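Local coordinates for protein diguanylate cyclase (Marinobacter aquaeolei VT8, PDB 3IGN) that probably joins two GTP molecules into cyclic di-GMP through its GGDEF domain, captured here with two molecules of that product bound, at residues R67-V72 and Y128-G133; R109-I114 and N164-S169; G88-I93 and K150-L155; V105-I110 and M132-L137. All blocks are in the same frame, centred on the assembly; numbering follows the deposited sequence.

Interaction 1: R67-V72 and Y128-G133; sequences RHTADV and YTVSMG
His68 begins the contact: with CG anti to the backbone N (chi1 -178°) its imidazole reaches out to Tyr128, and CD2 comes within 3.3 Å of Tyr128 OH, which lies near the plane of the ring at its edge. The adjoining ring nitrogen, NE2, is hydrogen-bonded to Ser117 OG. The polar centre of the contact is Thr69, whose OG1 accepts the phenol proton of Tyr128 OH at 2.8 Å. The same OG1 bonds back to Val65 O one helical turn earlier, so the threonine hydroxyl links the phenol to the helix backbone and both hydroxyls are satisfied in a buried place. Tyr128 has its CG lodged between the backbone N and the carbonyl carbon (chi1 67°), which throws the ring across to the helix and leads with the hydroxyl. The methyl of Thr69 does a different job: CG2 looks to Val130 CG1 at 4.5 Å, a loose apolar touch. Last comes Val72, which sets CG2 against one face of the His68 ring, toward its rim, 3.5 Å above the plane. Helix 59-74 is thereby fastened to the start of strand 130-136, which lies between strands 40-47 and 166-168, with Ile114 of helix 100-115 packed against Thr69 and Tyr128, and Ile47 of strand 40-47 touching the same two side chains.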
# COMPACT_ATOMS: atom_id res chain seq x y z
N ARG A 67 11.79 -4.52 0.52
CA ARG A 67 12.51 -3.28 0.25
C ARG A 67 12.29 -2.80 -1.18
O ARG A 67 12.14 -1.60 -1.42
CB ARG A 67 14.01 -3.46 0.49
CG ARG A 67 14.43 -3.19 1.92
CD ARG A 67 15.94 -3.20 2.07
NE ARG A 67 16.50 -4.53 1.91
CZ ARG A 67 17.14 -5.19 2.87
NH1 ARG A 67 17.31 -4.63 4.06
NH2 ARG A 67 17.61 -6.41 2.64
N HIS A 68 12.26 -3.73 -2.13
CA HIS A 68 12.04 -3.35 -3.52
C HIS A 68 10.64 -2.78 -3.69
O HIS A 68 10.44 -1.81 -4.42
CB HIS A 68 12.22 -4.56 -4.44
CG HIS A 68 12.06 -4.22 -5.89
ND1 HIS A 68 12.92 -3.37 -6.56
CD2 HIS A 68 11.13 -4.59 -6.80
CE1 HIS A 68 12.53 -3.24 -7.81
NE2 HIS A 68 11.44 -3.97 -7.99
N THR A 69 9.67 -3.40 -3.03
CA THR A 69 8.28 -2.95 -3.11
C THR A 69 8.18 -1.52 -2.59
O THR A 69 7.52 -0.67 -3.19
CB THR A 69 7.36 -3.86 -2.27
OG1 THR A 69 7.46 -5.20 -2.74
CG2 THR A 69 5.91 -3.39 -2.38
N ALA A 70 8.85 -1.25 -1.47
CA ALA A 70 8.84 0.08 -0.89
C ALA A 70 9.53 1.06 -1.83
O ALA A 70 9.09 2.20 -1.99
CB ALA A 70 9.55 0.07 0.46
N ASP A 71 10.62 0.62 -2.46
CA ASP A 71 11.34 1.48 -3.38
C ASP A 71 10.49 1.81 -4.59
O ASP A 71 10.46 2.95 -5.04
CB ASP A 71 12.65 0.82 -3.82
CG ASP A 71 13.67 0.75 -2.70
OD1 ASP A 71 13.58 1.57 -1.76
OD2 ASP A 71 14.56 -0.12 -2.75
N VAL A 72 9.79 0.81 -5.12
CA VAL A 72 8.93 1.03 -6.27
C VAL A 72 7.85 2.04 -5.89
O VAL A 72 7.53 2.94 -6.66
CB VAL A 72 8.25 -0.28 -6.72
CG1 VAL A 72 7.18 0.02 -7.76
CG2 VAL A 72 9.29 -1.23 -7.32
N TYR A 128 7.47 -11.37 -8.62
CA TYR A 128 6.31 -11.44 -7.75
C TYR A 128 5.30 -10.38 -8.14
O TYR A 128 5.52 -9.60 -9.06
CB TYR A 128 6.75 -11.21 -6.29
CG TYR A 128 7.26 -9.81 -6.01
CD1 TYR A 128 8.48 -9.37 -6.52
CD2 TYR A 128 6.50 -8.92 -5.24
CE1 TYR A 128 8.94 -8.07 -6.26
CE2 TYR A 128 6.95 -7.63 -4.99
CZ TYR A 128 8.16 -7.21 -5.50
OH TYR A 128 8.58 -5.92 -5.25
N THR A 129 4.17 -10.35 -7.43
CA THR A 129 3.13 -9.37 -7.70
C THR A 129 2.51 -8.88 -6.41
O THR A 129 2.81 -9.37 -5.33
CB THR A 129 2.01 -9.97 -8.57
OG1 THR A 129 1.45 -11.11 -7.92
CG2 THR A 129 2.55 -10.38 -9.94
N VAL A 130 1.64 -7.88 -6.55
CA VAL A 130 0.94 -7.32 -5.40
C VAL A 130 -0.55 -7.26 -5.70
O VAL A 130 -0.96 -7.17 -6.85
CB VAL A 130 1.41 -5.88 -5.06
CG1 VAL A 130 2.79 -5.89 -4.40
CG2 VAL A 130 1.44 -5.05 -6.33
N SER A 131 -1.34 -7.31 -4.64
CA SER A 131 -2.79 -7.20 -4.74
C SER A 131 -3.05 -5.84 -4.10
O SER A 131 -2.43 -5.52 -3.09
CB SER A 131 -3.49 -8.31 -3.96
OG SER A 131 -3.40 -9.55 -4.65
N MSE A 132 -3.94 -5.05 -4.66
CA MSE A 132 -4.20 -3.72 -4.11
C MSE A 132 -5.68 -3.37 -3.96
O MSE A 132 -6.50 -3.71 -4.81
CB MSE A 132 -3.53 -2.67 -4.99
CG MSE A 132 -2.10 -3.05 -5.39
SE MSE A 132 -1.25 -1.74 -6.53
CE MSE A 132 -1.96 -2.29 -8.19
N GLY A 133 -6.00 -2.69 -2.86
CA GLY A 133 -7.37 -2.28 -2.60
C GLY A 133 -7.45 -0.78 -2.45
O GLY A 133 -6.62 -0.18 -1.76

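Interaction 2: R109-I114 and N164-S169. With C2E (9,9'-[(2R,3R,3aS,5S,7aR,9R,10R,10aS,12S,14aR)-3,5,10,12-tetrahydroxy-5,12-dioxidooctahydro-2H,7H-difuro[3,2-d:3',2'-j][1,3,7,9,2,8]tetraoxadiphosphacyclododecine-2,9-diyl]bis(2-amino-1,9-dihydro-6H-purin-6-one)), chain C.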
# COMPACT_ATOMS: atom_id res chain seq x y z
N ARG A 109 0.09 1.68 -12.07
CA ARG A 109 1.48 1.98 -12.41
C ARG A 109 2.40 1.23 -11.45
O ARG A 109 3.41 0.69 -11.86
CB ARG A 109 1.73 3.49 -12.34
CG ARG A 109 3.03 3.92 -13.01
CD ARG A 109 3.13 5.43 -13.16
NE ARG A 109 3.20 6.12 -11.87
CZ ARG A 109 2.27 6.95 -11.41
NH1 ARG A 109 1.19 7.20 -12.13
NH2 ARG A 109 2.42 7.52 -10.22
N ILE A 110 2.03 1.20 -10.18
CA ILE A 110 2.84 0.48 -9.20
C ILE A 110 2.73 -1.03 -9.44
O ILE A 110 3.73 -1.75 -9.43
CB ILE A 110 2.42 0.80 -7.74
CG1 ILE A 110 2.92 2.19 -7.33
CG2 ILE A 110 2.99 -0.24 -6.80
CD1 ILE A 110 2.53 2.59 -5.91
N ARG A 111 1.50 -1.51 -9.66
CA ARG A 111 1.30 -2.94 -9.90
C ARG A 111 2.17 -3.41 -11.06
O ARG A 111 2.85 -4.42 -10.96
CB ARG A 111 -0.16 -3.24 -10.26
CG ARG A 111 -0.50 -4.74 -10.29
CD ARG A 111 -1.76 -5.01 -11.09
NE ARG A 111 -1.60 -4.59 -12.48
CZ ARG A 111 -0.80 -5.18 -13.35
NH1 ARG A 111 -0.09 -6.25 -13.00
NH2 ARG A 111 -0.68 -4.70 -14.58
N GLU A 112 2.12 -2.67 -12.16
CA GLU A 112 2.89 -3.03 -13.34
C GLU A 112 4.39 -2.97 -13.09
O GLU A 112 5.14 -3.83 -13.55
CB GLU A 112 2.52 -2.11 -14.51
CG GLU A 112 2.84 -2.69 -15.87
CD GLU A 112 2.33 -1.82 -17.01
OE1 GLU A 112 1.26 -1.21 -16.85
OE2 GLU A 112 3.00 -1.77 -18.07
N ALA A 113 4.83 -1.95 -12.37
CA ALA A 113 6.26 -1.80 -12.08
C ALA A 113 6.74 -2.99 -11.26
O ALA A 113 7.87 -3.45 -11.42
CB ALA A 113 6.51 -0.50 -11.32
N ILE A 114 5.89 -3.49 -10.38
CA ILE A 114 6.24 -4.63 -9.55
C ILE A 114 6.21 -5.90 -10.38
O ILE A 114 7.09 -6.75 -10.27
CB ILE A 114 5.28 -4.77 -8.35
CG1 ILE A 114 5.43 -3.55 -7.43
CG2 ILE A 114 5.53 -6.09 -7.62
CD1 ILE A 114 5.53 -3.85 -5.95
N ASN A 164 -2.61 -10.03 -8.21
CA ASN A 164 -1.95 -9.21 -9.23
C ASN A 164 -2.97 -8.30 -9.89
O ASN A 164 -3.07 -8.22 -11.12
CB ASN A 164 -1.25 -10.09 -10.28
CG ASN A 164 -0.44 -9.27 -11.27
OD1 ASN A 164 0.05 -8.19 -10.94
ND2 ASN A 164 -0.27 -9.80 -12.48
N LYS A 165 -3.73 -7.60 -9.06
CA LYS A 165 -4.79 -6.73 -9.54
C LYS A 165 -5.14 -5.65 -8.53
O LYS A 165 -4.77 -5.72 -7.36
CB LYS A 165 -6.03 -7.57 -9.80
CG LYS A 165 -6.35 -8.51 -8.63
CD LYS A 165 -7.76 -9.05 -8.68
CE LYS A 165 -8.17 -9.42 -10.08
NZ LYS A 165 -9.60 -9.10 -10.28
N VAL A 166 -5.89 -4.67 -9.02
CA VAL A 166 -6.34 -3.54 -8.21
C VAL A 166 -7.86 -3.60 -8.14
O VAL A 166 -8.53 -3.72 -9.17
CB VAL A 166 -6.00 -2.19 -8.86
CG1 VAL A 166 -6.31 -1.05 -7.90
CG2 VAL A 166 -4.58 -2.16 -9.31
N VAL A 167 -8.41 -3.50 -6.93
CA VAL A 167 -9.86 -3.51 -6.78
C VAL A 167 -10.29 -2.24 -6.07
O VAL A 167 -9.69 -1.84 -5.08
CB VAL A 167 -10.35 -4.72 -5.95
CG1 VAL A 167 -11.81 -4.50 -5.52
CG2 VAL A 167 -10.25 -5.99 -6.78
N VAL A 168 -11.33 -1.60 -6.60
CA VAL A 168 -11.86 -0.39 -5.99
C VAL A 168 -13.08 -0.77 -5.16
O VAL A 168 -13.95 -1.52 -5.63
CB VAL A 168 -12.28 0.64 -7.06
CG1 VAL A 168 -12.99 1.81 -6.41
CG2 VAL A 168 -11.06 1.11 -7.83
N SER A 169 -13.15 -0.26 -3.93
CA SER A 169 -14.26 -0.54 -3.04
C SER A 169 -15.52 0.13 -3.57
O SER A 169 -15.50 1.31 -3.93
CB SER A 169 -13.97 -0.01 -1.64
OG SER A 169 -15.11 -0.12 -0.80
P1 C2E C . 6.54 14.59 -7.24
O2P C2E C . 4.98 14.93 -7.45
O1P C2E C . 6.84 14.41 -5.81
O5' C2E C . 6.97 13.27 -8.01
C5' C2E C . 6.15 12.18 -8.18
C4' C2E C . 6.88 11.05 -8.91
O4' C2E C . 5.90 10.01 -9.04
C3' C2E C . 7.31 11.48 -10.33
O3' C2E C . 8.70 11.43 -10.67
C2' C2E C . 6.43 10.69 -11.28
O2' C2E C . 7.16 9.96 -12.27
C1' C2E C . 5.50 9.83 -10.42
N9 C2E C . 4.20 10.46 -10.69
C8 C2E C . 3.54 11.36 -9.89
N7 C2E C . 2.43 11.74 -10.42
C5 C2E C . 2.29 11.11 -11.60
C6 C2E C . 1.30 11.14 -12.61
O6 C2E C . 0.32 11.85 -12.49
N1 C2E C . 1.48 10.36 -13.72
C2 C2E C . 2.60 9.56 -13.86
N2 C2E C . 2.74 8.79 -14.98
N3 C2E C . 3.54 9.53 -12.92
C4 C2E C . 3.42 10.28 -11.79
P11 C2E C . 9.07 12.66 -11.63
O21 C2E C . 8.17 12.71 -12.96
O11 C2E C . 10.50 12.61 -12.01
O5A C2E C . 8.78 13.93 -10.74
C5A C2E C . 8.82 15.20 -11.23
C4A C2E C . 8.53 16.21 -10.14
O4A C2E C . 8.40 17.46 -10.80
C3A C2E C . 7.25 15.91 -9.34
O3A C2E C . 7.43 15.76 -7.93
C2A C2E C . 6.31 17.02 -9.70
O2A C2E C . 5.89 17.73 -8.53
C1A C2E C . 7.02 17.92 -10.69
N91 C2E C . 6.23 17.62 -11.92
C81 C2E C . 6.61 16.88 -13.02
N71 C2E C . 5.65 16.82 -13.88
C51 C2E C . 4.59 17.50 -13.42
C61 C2E C . 3.29 17.78 -13.92
O61 C2E C . 2.94 17.34 -15.01
N11 C2E C . 2.44 18.53 -13.17
C21 C2E C . 2.83 19.02 -11.94
N21 C2E C . 1.96 19.78 -11.21
N31 C2E C . 4.04 18.77 -11.46
C41 C2E C . 4.94 18.04 -12.16
O HOH W 1 2.05 -6.91 -9.58
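Arg111 on helix 100-115 and Asn164, just before strand 166-168, bring their CA atoms to 7.1 Å, the shortest CA-CA separation between the two segments. Asn164 sits in the left-handed helical region, and beyond it the chain straightens into the edge strand. A water ties the helix backbone to the asparagine side chain, donating to Arg111 O at 3.0 Å and to Asn164 OD1 at 2.7 Å. That OD1 is gripped twice, since Arg111 NH1 also donates to it at 2.8 Å with an N-H...O angle of 145°. The oxygen lies in the guanidinium plane, yet the donor stands above the carbonyl plane, and the two flat groups are turned 64° apart. A bend at chi3 (61°) swings the guanidinium of Arg111 round to Asn164; Arg111 CD itself lies 3.8 Å from Lys165 CA. Glu115 completes the network, taking Arg111 NH1 and Asn164 ND2, while Glu108 bridges to Arg111 NH2. Arg109 points to the product instead: N3 of one guanine of the chain C cyclic di-GMP lies 3.2 Å above the centre of its guanidinium. Replacing Arg109 by an alanine would probably leave this guanine without the charged plate against its face and set it free to shift. These bonds join helix 100-115 to the edge strand 166-168, whose Lys165 and Val167 pair with Met132 of strand 130-136 while helix 144-160 packs on its other side.

Interaction 3: G88-I93 and K150-L155; sequences GEEFGI and KADEAL
Glu90 reaches toward Leu155 and Asp152 because its CG lies beside the backbone N (chi1 -63°) and the chain then runs out extended, carrying the carboxylate to the helix. Asp152 answers with CG anti to its own backbone N (chi1 -175°), which brings its carboxylate nearer than its CB direction alone would suggest. Glu90 is the fourth residue of the GGEEF sequence at 87-91, the signature of the GG(D/E)EF family, at the turn between strands 82-85 and 90-96. In diguanylate cyclases this hairpin marks the active site, here on a different face of the domain from the cyclic di-GMP pocket. The contact is slight, 54 Å² in all, and has two parts. In the first, Glu90 OE2 lies 4.5 Å from Asp152 OD1, two acidic groups side by side and not bonded to each other. Asp46 of strand 40-47 adds another carboxylate close to Glu90 OE2; a cluster of this kind is consistent with the magnesium the enzyme uses, although no metal is bound here. Leu155 also touches Asp46 and Ser131, which wedges helix 144-160 against the sheet. The second part sets the same glutamate against an apolar side chain: its carboxylate passes by a methyl of the buried Leu155, with Glu90 OE2 standing 4.3 Å from Leu155 CD2 at the nearest point.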
# COMPACT_ATOMS: atom_id res chain seq x y z
N GLY A 88 3.75 -6.61 8.16
CA GLY A 88 4.85 -7.38 7.58
C GLY A 88 5.00 -7.20 6.08
O GLY A 88 6.01 -6.69 5.63
N GLU A 89 4.02 -7.63 5.31
CA GLU A 89 4.12 -7.45 3.87
C GLU A 89 2.99 -6.56 3.36
O GLU A 89 2.68 -6.56 2.18
CB GLU A 89 4.08 -8.78 3.14
CG GLU A 89 2.70 -9.37 2.95
CD GLU A 89 2.30 -10.31 4.04
OE1 GLU A 89 2.82 -10.17 5.16
OE2 GLU A 89 1.46 -11.19 3.78
N GLU A 90 2.40 -5.79 4.27
CA GLU A 90 1.30 -4.88 3.95
C GLU A 90 1.73 -3.42 3.92
O GLU A 90 2.46 -2.96 4.80
CB GLU A 90 0.15 -5.00 4.96
CG GLU A 90 -0.54 -6.34 5.03
CD GLU A 90 -1.99 -6.19 5.47
OE1 GLU A 90 -2.28 -5.26 6.24
OE2 GLU A 90 -2.84 -7.01 5.05
N PHE A 91 1.26 -2.68 2.92
CA PHE A 91 1.59 -1.27 2.77
C PHE A 91 0.32 -0.45 2.59
O PHE A 91 -0.71 -0.98 2.20
CB PHE A 91 2.47 -1.05 1.53
CG PHE A 91 3.76 -1.81 1.56
CD1 PHE A 91 4.95 -1.17 1.89
CD2 PHE A 91 3.80 -3.16 1.24
CE1 PHE A 91 6.17 -1.86 1.90
CE2 PHE A 91 5.00 -3.86 1.24
CZ PHE A 91 6.19 -3.21 1.57
N GLY A 92 0.40 0.84 2.88
CA GLY A 92 -0.76 1.70 2.71
C GLY A 92 -0.30 3.01 2.10
O GLY A 92 0.85 3.40 2.27
N ILE A 93 -1.18 3.67 1.37
CA ILE A 93 -0.85 4.96 0.78
C ILE A 93 -2.05 5.89 0.91
O ILE A 93 -3.18 5.46 0.66
CB ILE A 93 -0.53 4.88 -0.74
CG1 ILE A 93 0.33 3.66 -1.06
CG2 ILE A 93 0.22 6.13 -1.17
CD1 ILE A 93 0.49 3.44 -2.56
N LYS A 150 -12.64 -0.33 4.69
CA LYS A 150 -13.16 -0.42 3.33
C LYS A 150 -12.05 -0.73 2.32
O LYS A 150 -12.25 -1.50 1.39
CB LYS A 150 -13.87 0.87 2.93
CG LYS A 150 -15.18 1.09 3.66
CD LYS A 150 -16.16 -0.07 3.45
CE LYS A 150 -16.99 0.09 2.18
NZ LYS A 150 -17.96 -1.04 2.05
N ALA A 151 -10.89 -0.12 2.52
CA ALA A 151 -9.76 -0.36 1.62
C ALA A 151 -9.25 -1.78 1.80
O ALA A 151 -8.86 -2.44 0.83
CB ALA A 151 -8.64 0.65 1.90
N ASP A 152 -9.24 -2.24 3.04
CA ASP A 152 -8.79 -3.59 3.36
C ASP A 152 -9.73 -4.62 2.75
O ASP A 152 -9.30 -5.68 2.31
CB ASP A 152 -8.74 -3.78 4.87
CG ASP A 152 -8.17 -5.12 5.27
OD1 ASP A 152 -7.01 -5.39 4.89
OD2 ASP A 152 -8.87 -5.90 5.94
N GLU A 153 -11.02 -4.30 2.71
CA GLU A 153 -12.02 -5.20 2.13
C GLU A 153 -11.81 -5.32 0.63
O GLU A 153 -11.96 -6.40 0.05
CB GLU A 153 -13.44 -4.68 2.43
CG GLU A 153 -13.82 -4.79 3.90
CD GLU A 153 -15.16 -4.14 4.23
OE1 GLU A 153 -15.75 -3.49 3.34
OE2 GLU A 153 -15.61 -4.27 5.38
N ALA A 154 -11.47 -4.21 -0.01
CA ALA A 154 -11.21 -4.18 -1.44
C ALA A 154 -9.96 -5.01 -1.73
O ALA A 154 -9.88 -5.70 -2.74
CB ALA A 154 -11.01 -2.74 -1.90
N LEU A 155 -8.98 -4.92 -0.83
CA LEU A 155 -7.74 -5.67 -0.97
C LEU A 155 -8.02 -7.16 -0.92
O LEU A 155 -7.50 -7.93 -1.71
CB LEU A 155 -6.76 -5.29 0.14
CG LEU A 155 -5.51 -6.16 0.31
CD1 LEU A 155 -4.75 -6.25 -1.00
CD2 LEU A 155 -4.63 -5.57 1.40

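Interaction 4: V105-I110 and M132-L137; sequences VICERI and MGIAQL. With C2E (9,9'-[(2R,3R,3aS,5S,7aR,9R,10R,10aS,12S,14aR)-3,5,10,12-tetrahydroxy-5,12-dioxidooctahydro-2H,7H-difuro[3,2-d:3',2'-j][1,3,7,9,2,8]tetraoxadiphosphacyclododecine-2,9-diyl]bis(2-amino-1,9-dihydro-6H-purin-6-one)), chain B.
Met132, Cys107 and Ile134 carry nearly all of the surface buried here. Met132 is selenomethionine, and its SE lies 3.9 Å from Cys107 CB; its terminal methyl is modelled too close to the helix backbone to be trusted. Cys107 turns SG away from its carbonyl carbon and alongside its backbone N (chi1 -75°), which delivers the sulfur to Ile134: SG meets Ile134 CD1 at 3.7 Å. Two strand residues that point to the same side of the sheet thus flank one small helix residue, Met132 on CB and Ile134 on the sulfur. The opposite side of the helix meets the chain B cyclic di-GMP. Val105 CG1 rests 3.4 Å from C5' of the ligand, and Ile106 CB comes to 3.6 Å from the guanine atom C5. Beyond them Arg109 offers two donors to the Hoogsteen edge of that guanine, NH1 to N7 of the ligand at 3.2 Å (164°, nearly straight) and NH2 to O6 at 3.0 Å, more bent. A leucine at Arg109 would probably leave N7 and O6 without these two donors and the base less firmly oriented. With Arg78 and Asp81 also on the ligand, the pocket is consistent with the RxxD inhibitory site of GGDEF domains. The helical segment 105-110 runs antiparallel (170°) to strand segment 132-136, their axes 9.9 Å apart at closest; Val166 of strand 166-168 and Val43 of strand 40-47 also touch Cys107.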
# COMPACT_ATOMS: atom_id res chain seq x y z
N VAL A 105 -5.09 4.66 -11.32
CA VAL A 105 -3.96 4.94 -12.21
C VAL A 105 -2.60 4.76 -11.52
O VAL A 105 -1.73 4.07 -12.04
CB VAL A 105 -4.03 6.38 -12.79
CG1 VAL A 105 -2.80 6.65 -13.63
CG2 VAL A 105 -5.29 6.54 -13.60
N ILE A 106 -2.42 5.40 -10.37
CA ILE A 106 -1.17 5.27 -9.65
C ILE A 106 -1.00 3.83 -9.17
O ILE A 106 0.10 3.28 -9.23
CB ILE A 106 -1.10 6.27 -8.43
CG1 ILE A 106 -0.24 5.70 -7.30
CG2 ILE A 106 -2.49 6.59 -7.94
CD1 ILE A 106 1.25 5.75 -7.55
N CYS A 107 -2.09 3.21 -8.72
CA CYS A 107 -2.01 1.83 -8.27
C CYS A 107 -1.58 0.89 -9.40
O CYS A 107 -0.71 0.05 -9.21
CB CYS A 107 -3.34 1.39 -7.67
SG CYS A 107 -3.63 2.09 -6.00
N GLU A 108 -2.18 1.06 -10.57
CA GLU A 108 -1.83 0.23 -11.72
C GLU A 108 -0.37 0.43 -12.11
O GLU A 108 0.33 -0.53 -12.43
CB GLU A 108 -2.73 0.57 -12.91
CG GLU A 108 -2.34 -0.11 -14.22
CD GLU A 108 -2.46 -1.63 -14.17
OE1 GLU A 108 -2.96 -2.16 -13.15
OE2 GLU A 108 -2.06 -2.28 -15.16
N ARG A 109 0.09 1.68 -12.07
CA ARG A 109 1.48 1.98 -12.41
C ARG A 109 2.40 1.23 -11.45
O ARG A 109 3.41 0.69 -11.86
CB ARG A 109 1.73 3.49 -12.34
CG ARG A 109 3.03 3.92 -13.01
CD ARG A 109 3.13 5.43 -13.16
NE ARG A 109 3.20 6.12 -11.87
CZ ARG A 109 2.27 6.95 -11.41
NH1 ARG A 109 1.19 7.20 -12.13
NH2 ARG A 109 2.42 7.52 -10.22
N ILE A 110 2.03 1.20 -10.18
CA ILE A 110 2.84 0.48 -9.20
C ILE A 110 2.73 -1.03 -9.44
O ILE A 110 3.73 -1.75 -9.43
CB ILE A 110 2.42 0.80 -7.74
CG1 ILE A 110 2.92 2.19 -7.33
CG2 ILE A 110 2.99 -0.24 -6.80
CD1 ILE A 110 2.53 2.59 -5.91
N MSE A 132 -3.94 -5.05 -4.66
CA MSE A 132 -4.20 -3.72 -4.11
C MSE A 132 -5.68 -3.37 -3.96
O MSE A 132 -6.50 -3.71 -4.81
CB MSE A 132 -3.53 -2.67 -4.99
CG MSE A 132 -2.10 -3.05 -5.39
SE MSE A 132 -1.25 -1.74 -6.53
CE MSE A 132 -1.96 -2.29 -8.19
N GLY A 133 -6.00 -2.69 -2.86
CA GLY A 133 -7.37 -2.28 -2.60
C GLY A 133 -7.45 -0.78 -2.45
O GLY A 133 -6.62 -0.18 -1.76
N ILE A 134 -8.44 -0.17 -3.09
CA ILE A 134 -8.63 1.28 -3.05
C ILE A 134 -9.99 1.63 -2.46
O ILE A 134 -10.99 0.99 -2.75
CB ILE A 134 -8.60 1.89 -4.48
CG1 ILE A 134 -7.22 1.73 -5.11
CG2 ILE A 134 -9.01 3.37 -4.45
CD1 ILE A 134 -7.24 1.99 -6.61
N ALA A 135 -10.01 2.65 -1.61
CA ALA A 135 -11.26 3.11 -1.03
C ALA A 135 -11.26 4.62 -0.98
O ALA A 135 -10.48 5.24 -0.24
CB ALA A 135 -11.47 2.53 0.38
N GLN A 136 -12.10 5.24 -1.80
CA GLN A 136 -12.21 6.69 -1.76
C GLN A 136 -13.09 6.96 -0.55
O GLN A 136 -14.04 6.22 -0.28
CB GLN A 136 -12.87 7.25 -3.02
CG GLN A 136 -13.21 8.75 -2.88
CD GLN A 136 -13.60 9.40 -4.20
OE1 GLN A 136 -13.64 8.75 -5.24
NE2 GLN A 136 -13.89 10.71 -4.16
N LEU A 137 -12.77 8.00 0.21
CA LEU A 137 -13.54 8.33 1.39
C LEU A 137 -14.87 8.99 1.06
O LEU A 137 -14.94 9.93 0.27
CB LEU A 137 -12.71 9.26 2.28
CG LEU A 137 -13.29 9.70 3.63
CD1 LEU A 137 -13.68 8.50 4.48
CD2 LEU A 137 -12.24 10.55 4.36
P1 C2E B . -1.84 10.03 -16.23
O2P C2E B . -0.61 9.39 -15.41
O1P C2E B . -2.43 9.01 -17.13
O5' C2E B . -2.97 10.58 -15.26
C5' C2E B . -3.25 9.96 -14.06
C4' C2E B . -4.33 10.68 -13.26
O4' C2E B . -4.46 9.88 -12.08
C3' C2E B . -3.87 12.10 -12.84
O3' C2E B . -4.67 13.22 -13.27
C2' C2E B . -3.71 12.03 -11.33
O2' C2E B . -4.51 13.02 -10.69
C1' C2E B . -4.00 10.60 -10.91
N9 C2E B . -2.66 10.14 -10.48
C8 C2E B . -1.71 9.52 -11.26
N7 C2E B . -0.64 9.28 -10.60
C5 C2E B . -0.81 9.72 -9.34
C6 C2E B . 0.01 9.74 -8.18
O6 C2E B . 1.14 9.28 -8.21
N1 C2E B . -0.50 10.29 -7.04
C2 C2E B . -1.78 10.81 -7.00
N2 C2E B . -2.26 11.35 -5.84
N3 C2E B . -2.55 10.81 -8.08
C4 C2E B . -2.11 10.28 -9.25
P11 C2E B . -3.69 14.45 -13.64
O21 C2E B . -2.76 14.89 -12.39
O11 C2E B . -4.48 15.62 -14.08
O5A C2E B . -2.81 13.89 -14.84
C5A C2E B . -1.73 14.55 -15.38
C4A C2E B . -1.11 13.78 -16.54
O4A C2E B . 0.09 14.50 -16.87
C3A C2E B . -0.74 12.32 -16.20
O3A C2E B . -1.32 11.33 -17.02
C2A C2E B . 0.76 12.26 -16.23
O2A C2E B . 1.25 11.27 -17.13
C1A C2E B . 1.26 13.66 -16.55
N91 C2E B . 1.88 13.99 -15.25
C81 C2E B . 1.34 14.72 -14.21
N71 C2E B . 2.16 14.79 -13.22
C51 C2E B . 3.28 14.11 -13.52
C61 C2E B . 4.50 13.83 -12.83
O61 C2E B . 4.68 14.26 -11.70
N11 C2E B . 5.45 13.08 -13.46
C21 C2E B . 5.25 12.60 -14.73
N21 C2E B . 6.23 11.85 -15.34
N31 C2E B . 4.12 12.85 -15.39
C41 C2E B . 3.12 13.59 -14.83

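All four contacts lie within one GGDEF domain and lean on a single mixed sheet. Interactions 1 and 4 share strand 130-136, one at its start and one beyond, about 12 Å apart between centres; interactions 2 and 4 share helix 100-115 and lie closest, about 7 Å. Interaction 3 sits on the sheet's other side, where helix 144-160 packs, 10 to 12 Å from the others. Along the chain, interaction 4 is nested in the loop that interaction 3 closes, while interactions 1, 2 and 3 cross one another. The product-binding helix and the GGEEF hairpin are thus built on the same sheet.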